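Local coordinates for GH3 beta-N-acetylglucosaminidase (Paenibacillaceae, PDB 6K5J), which hydrolyses terminal, non-reducing beta-linked N-acetylglucosamine residues from N-acetyl-beta-glucosaminides as a family 3 glycoside hydrolase, at residues L113-A118 against F172-V177; L164-V169 against I220-D225. All coordinates share one frame; numbering follows the deposited sequence.

Contact 1: residues L113-A118 against F172-V177; sequences LAYEAA and FQDAGV
F172 lays one face of its ring over the methyl of A118. CB of A118 sits almost on the ring normal, 10° off it and 3.8 Å from the centroid, a CH-pi contact. The A118 CB to F172 CE1 distance is also 3.8 Å. The carbonyl oxygen of A118 comes close to the same ring, with O 3.3 Å from F172 CD1. The bond from CA to CB in F172 leads away from residues 113-118. With CG anti to the carbonyl carbon, the ring turns back over A118. Replacing F172 by an alanine is likely to leave the A118 methyl without its aromatic cover and to open a gap between the two helices.

D174 comes next, at the solvent-exposed side. Its OD2 accepts a very short hydrogen bond of 2.5 Å from OH of Y115. OD2 lies at the edge of the tyrosine ring, in its plane, while the carboxylate is turned 68° from that plane. Y115 starts out away from this partner. Its CG is anti to the backbone N (chi1 178°), and the long ring carries the hydroxyl across to D174. R170 forms a weak, long ion pair with the same OD2.

The helix ends in a Schellman motif at G176. The N of V177 bonds to O of F172 at 3.1 Å, and the N of G176 bonds to O of Q173. With a positive phi, a side chain on G176 would press against the carbonyl O of A175. R126 of helix 111-127 bonds to the G176 carbonyl. The contact thus joins helix 111-127 to the C-terminal end of helix 158-174, just before strand 178-184.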
loop_
_atom_site.group_PDB
_atom_site.type_symbol
_atom_site.label_atom_id
_atom_site.label_comp_id
_atom_site.label_asym_id
_atom_site.label_seq_id
_atom_site.Cartn_x
_atom_site.Cartn_y
_atom_site.Cartn_z
ATOM N N LEU A 113 2.131 -2.991 17.728
ATOM C CA LEU A 113 1.566 -1.798 17.112
ATOM C C LEU A 113 1.122 -2.067 15.688
ATOM O O LEU A 113 0.177 -1.429 15.210
ATOM C CB LEU A 113 2.576 -0.659 17.129
ATOM C CG LEU A 113 3.182 -0.381 18.503
ATOM C CD1 LEU A 113 4.209 0.750 18.406
ATOM C CD2 LEU A 113 2.095 -0.064 19.519
ATOM N N ALA A 114 1.794 -2.986 14.992
ATOM C CA ALA A 114 1.319 -3.367 13.667
ATOM C C ALA A 114 -0.025 -4.076 13.760
ATOM O O ALA A 114 -0.897 -3.879 12.904
ATOM C CB ALA A 114 2.358 -4.242 12.961
ATOM N N TYR A 115 -0.220 -4.895 14.798
ATOM C CA TYR A 115 -1.542 -5.478 15.024
ATOM C C TYR A 115 -2.589 -4.389 15.223
ATOM O O TYR A 115 -3.660 -4.419 14.606
ATOM C CB TYR A 115 -1.539 -6.421 16.235
ATOM C CG TYR A 115 -2.918 -7.004 16.503
ATOM C CD1 TYR A 115 -3.841 -6.332 17.307
ATOM C CD2 TYR A 115 -3.312 -8.198 15.923
ATOM C CE1 TYR A 115 -5.113 -6.846 17.525
ATOM C CE2 TYR A 115 -4.579 -8.727 16.147
ATOM C CZ TYR A 115 -5.470 -8.048 16.947
ATOM O OH TYR A 115 -6.729 -8.577 17.159
ATOM N N GLU A 116 -2.322 -3.448 16.127
ATOM C CA GLU A 116 -3.346 -2.458 16.434
ATOM C C GLU A 116 -3.627 -1.571 15.231
ATOM O O GLU A 116 -4.784 -1.231 14.969
ATOM C CB GLU A 116 -2.948 -1.625 17.651
ATOM C CG GLU A 116 -2.569 -2.489 18.828
ATOM C CD GLU A 116 -2.368 -1.716 20.096
ATOM O OE1 GLU A 116 -1.801 -0.602 20.036
ATOM O OE2 GLU A 116 -2.772 -2.237 21.161
ATOM N N ALA A 117 -2.585 -1.198 14.482
ATOM C CA ALA A 117 -2.790 -0.406 13.274
ATOM C C ALA A 117 -3.680 -1.148 12.282
ATOM O O ALA A 117 -4.644 -0.586 11.744
ATOM C CB ALA A 117 -1.435 -0.069 12.660
ATOM N N ALA A 118 -3.384 -2.425 12.050
ATOM C CA ALA A 118 -4.166 -3.208 11.101
ATOM C C ALA A 118 -5.575 -3.445 11.614
ATOM O O ALA A 118 -6.533 -3.486 10.828
ATOM C CB ALA A 118 -3.468 -4.540 10.822
ATOM N N PHE A 172 -6.045 -7.563 10.709
ATOM C CA PHE A 172 -7.057 -7.495 9.655
ATOM C C PHE A 172 -8.087 -8.609 9.826
ATOM O O PHE A 172 -9.299 -8.360 9.809
ATOM C CB PHE A 172 -6.415 -7.610 8.264
ATOM C CG PHE A 172 -5.615 -6.401 7.836
ATOM C CD1 PHE A 172 -6.108 -5.112 8.002
ATOM C CD2 PHE A 172 -4.373 -6.567 7.236
ATOM C CE1 PHE A 172 -5.373 -4.019 7.594
ATOM C CE2 PHE A 172 -3.609 -5.470 6.835
ATOM C CZ PHE A 172 -4.109 -4.198 7.021
ATOM N N GLN A 173 -7.624 -9.851 9.981
ATOM C CA GLN A 173 -8.562 -10.973 9.966
ATOM C C GLN A 173 -9.372 -11.061 11.257
ATOM O O GLN A 173 -10.534 -11.476 11.219
ATOM C CB GLN A 173 -7.810 -12.272 9.654
ATOM C CG GLN A 173 -7.367 -12.265 8.182
ATOM C CD GLN A 173 -6.502 -13.427 7.737
ATOM O OE1 GLN A 173 -6.142 -13.502 6.562
ATOM N NE2 GLN A 173 -6.167 -14.328 8.650
ATOM N N ASP A 174 -8.802 -10.633 12.391
ATOM C CA ASP A 174 -9.574 -10.531 13.630
ATOM C C ASP A 174 -10.751 -9.580 13.472
ATOM O O ASP A 174 -11.799 -9.777 14.098
ATOM C CB ASP A 174 -8.684 -10.055 14.787
ATOM C CG ASP A 174 -7.880 -11.178 15.414
ATOM O OD1 ASP A 174 -8.064 -12.342 15.012
ATOM O OD2 ASP A 174 -7.052 -10.894 16.307
ATOM N N ALA A 175 -10.605 -8.553 12.637
ATOM C CA ALA A 175 -11.666 -7.586 12.397
ATOM C C ALA A 175 -12.631 -8.027 11.303
ATOM O O ALA A 175 -13.538 -7.265 10.953
ATOM C CB ALA A 175 -11.069 -6.223 12.035
ATOM N N GLY A 176 -12.468 -9.232 10.765
ATOM C CA GLY A 176 -13.360 -9.717 9.738
ATOM C C GLY A 176 -12.998 -9.306 8.325
ATOM O O GLY A 176 -13.860 -9.339 7.446
ATOM N N VAL A 177 -11.749 -8.924 8.073
ATOM C CA VAL A 177 -11.303 -8.536 6.735
ATOM C C VAL A 177 -10.237 -9.526 6.289
ATOM O O VAL A 177 -9.228 -9.715 6.983
ATOM C CB VAL A 177 -10.764 -7.096 6.710
ATOM C CG1 VAL A 177 -10.157 -6.775 5.347
ATOM C CG2 VAL A 177 -11.873 -6.113 7.061
#

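Contact 2: residues L164-V169 against I220-D225; sequences LGTEAV and IARGVD
V169, T166 and R222 carry most of this contact. V169 faces the chain that leaves helix 213-222. Its CG1 is anti to the backbone N (chi1 169°) and does the touching. It lies 4.0 Å from CG2 of V224, the two valines crossing at about a right angle. The same CG1 is 3.9 Å from the carbonyl O of G223. V181 of strand 178-184 touches both valines, so they form one apolar patch against the sheet.

This is the alpha/beta layering of a TIM-barrel domain, the fold of the N-terminal domain of family 3 enzymes. Helix 158-174 packs against the end of helix 213-222 and the loop that follows it. G223 ends the second helix with a positive phi of 105°, and the chain then runs into strand 226-229.

One turn before V169, T166 meets the aliphatic part of R222. CB of T166 is 3.8 Å from CD of R222, and CG2 is 3.9 Å from the same carbon. The arginine chain is extended from CG to NE and passes the threonine obliquely. The polar ends are held by other partners. OG1 of T166 bonds to the carbonyl of A162 in its own helix. NH1 of R222 makes a salt bridge with E218, one turn back, at the exposed side of the contact.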
loop_
_atom_site.group_PDB
_atom_site.type_symbol
_atom_site.label_atom_id
_atom_site.label_comp_id
_atom_site.label_asym_id
_atom_site.label_seq_id
_atom_site.Cartn_x
_atom_site.Cartn_y
_atom_site.Cartn_z
ATOM N N LEU A 164 6.280 -8.147 12.144
ATOM C CA LEU A 164 5.206 -7.162 12.064
ATOM C C LEU A 164 4.125 -7.600 11.083
ATOM O O LEU A 164 2.932 -7.395 11.338
ATOM C CB LEU A 164 5.767 -5.799 11.641
ATOM C CG LEU A 164 6.259 -4.851 12.734
ATOM C CD1 LEU A 164 7.232 -5.538 13.683
ATOM C CD2 LEU A 164 6.891 -3.605 12.087
ATOM N N GLY A 165 4.528 -8.214 9.966
ATOM C CA GLY A 165 3.566 -8.562 8.931
ATOM C C GLY A 165 2.549 -9.600 9.363
ATOM O O GLY A 165 1.374 -9.499 9.007
ATOM N N THR A 166 2.976 -10.622 10.119
ATOM C CA THR A 166 1.990 -11.613 10.543
ATOM C C THR A 166 1.022 -11.032 11.554
ATOM O O THR A 166 -0.144 -11.434 11.586
ATOM C CB THR A 166 2.642 -12.875 11.122
ATOM O OG1 THR A 166 3.490 -12.534 12.225
ATOM C CG2 THR A 166 3.444 -13.606 10.047
ATOM N N GLU A 167 1.475 -10.087 12.380
ATOM C CA GLU A 167 0.553 -9.421 13.291
ATOM C C GLU A 167 -0.422 -8.521 12.542
ATOM O O GLU A 167 -1.577 -8.382 12.963
ATOM C CB GLU A 167 1.337 -8.629 14.337
ATOM C CG GLU A 167 1.843 -9.530 15.485
ATOM C CD GLU A 167 0.687 -10.230 16.190
ATOM O OE1 GLU A 167 0.028 -9.574 17.020
ATOM O OE2 GLU A 167 0.419 -11.420 15.910
ATOM N N ALA A 168 0.016 -7.897 11.443
ATOM C CA ALA A 168 -0.922 -7.128 10.627
ATOM C C ALA A 168 -1.990 -8.032 10.030
ATOM O O ALA A 168 -3.178 -7.680 10.022
ATOM C CB ALA A 168 -0.178 -6.365 9.526
ATOM N N VAL A 169 -1.584 -9.192 9.508
ATOM C CA VAL A 169 -2.547 -10.183 9.015
ATOM C C VAL A 169 -3.577 -10.503 10.089
ATOM O O VAL A 169 -4.788 -10.522 9.831
ATOM C CB VAL A 169 -1.823 -11.461 8.555
ATOM C CG1 VAL A 169 -2.849 -12.576 8.301
ATOM C CG2 VAL A 169 -1.019 -11.183 7.289
ATOM N N ILE A 220 1.857 -17.766 5.960
ATOM C CA ILE A 220 1.154 -18.981 5.553
ATOM C C ILE A 220 1.029 -19.940 6.728
ATOM O O ILE A 220 -0.047 -20.510 6.972
ATOM C CB ILE A 220 1.884 -19.626 4.359
ATOM C CG1 ILE A 220 1.704 -18.764 3.109
ATOM C CG2 ILE A 220 1.376 -21.051 4.094
ATOM C CD1 ILE A 220 2.718 -19.061 2.005
ATOM N N ALA A 221 2.116 -20.102 7.497
ATOM C CA ALA A 221 2.087 -20.998 8.654
ATOM C C ALA A 221 1.015 -20.590 9.660
ATOM O O ALA A 221 0.352 -21.450 10.254
ATOM C CB ALA A 221 3.463 -21.032 9.328
ATOM N N ARG A 222 0.827 -19.287 9.870
ATOM C CA ARG A 222 -0.120 -18.829 10.876
ATOM C C ARG A 222 -1.544 -18.714 10.357
ATOM O O ARG A 222 -2.469 -18.575 11.163
ATOM C CB ARG A 222 0.331 -17.485 11.458
ATOM C CG ARG A 222 1.508 -17.637 12.409
ATOM C CD ARG A 222 2.273 -16.337 12.572
ATOM N NE ARG A 222 3.406 -16.500 13.484
ATOM C CZ ARG A 222 4.564 -17.070 13.156
ATOM N NH1 ARG A 222 4.762 -17.533 11.927
ATOM N NH2 ARG A 222 5.533 -17.172 14.058
ATOM N N GLY A 223 -1.745 -18.778 9.046
ATOM C CA GLY A 223 -3.078 -18.686 8.491
ATOM C C GLY A 223 -3.339 -17.342 7.848
ATOM O O GLY A 223 -3.575 -16.357 8.555
ATOM N N VAL A 224 -3.277 -17.271 6.516
ATOM C CA VAL A 224 -3.546 -16.028 5.795
ATOM C C VAL A 224 -4.577 -16.305 4.703
ATOM O O VAL A 224 -4.492 -17.310 3.987
ATOM C CB VAL A 224 -2.259 -15.404 5.211
ATOM C CG1 VAL A 224 -1.590 -16.343 4.206
ATOM C CG2 VAL A 224 -2.560 -14.023 4.583
ATOM N N ASP A 225 -5.557 -15.409 4.581
ATOM C CA ASP A 225 -6.699 -15.663 3.706
ATOM C C ASP A 225 -6.319 -15.646 2.234
ATOM O O ASP A 225 -6.917 -16.380 1.441
ATOM C CB ASP A 225 -7.801 -14.632 3.955
ATOM C CG ASP A 225 -8.599 -14.922 5.211
ATOM O OD1 ASP A 225 -8.442 -16.023 5.792
ATOM O OD2 ASP A 225 -9.378 -14.045 5.617
#

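In the fold
Contacts 1 and 2 share helix 158-174, and their centres are 10 Å apart. Contact 1 sets this helix against helix 111-127, and contact 2 sets it against the end of helix 213-222 and the loop after it. Q173 ties the two together. Its OE1 is 2.8 Å from N of D225, and its NE2 is 3.3 Å from O of G223, both probable hydrogen bonds. On the other flank, CB of A118 packs 3.3 Å from O of A168. Both contacts belong to the helical layer of the barrel. The side chain of F172 is about 12 Å from a bound N-acetylglucosamine and that of V224 about 14 Å, so neither touches this sugar.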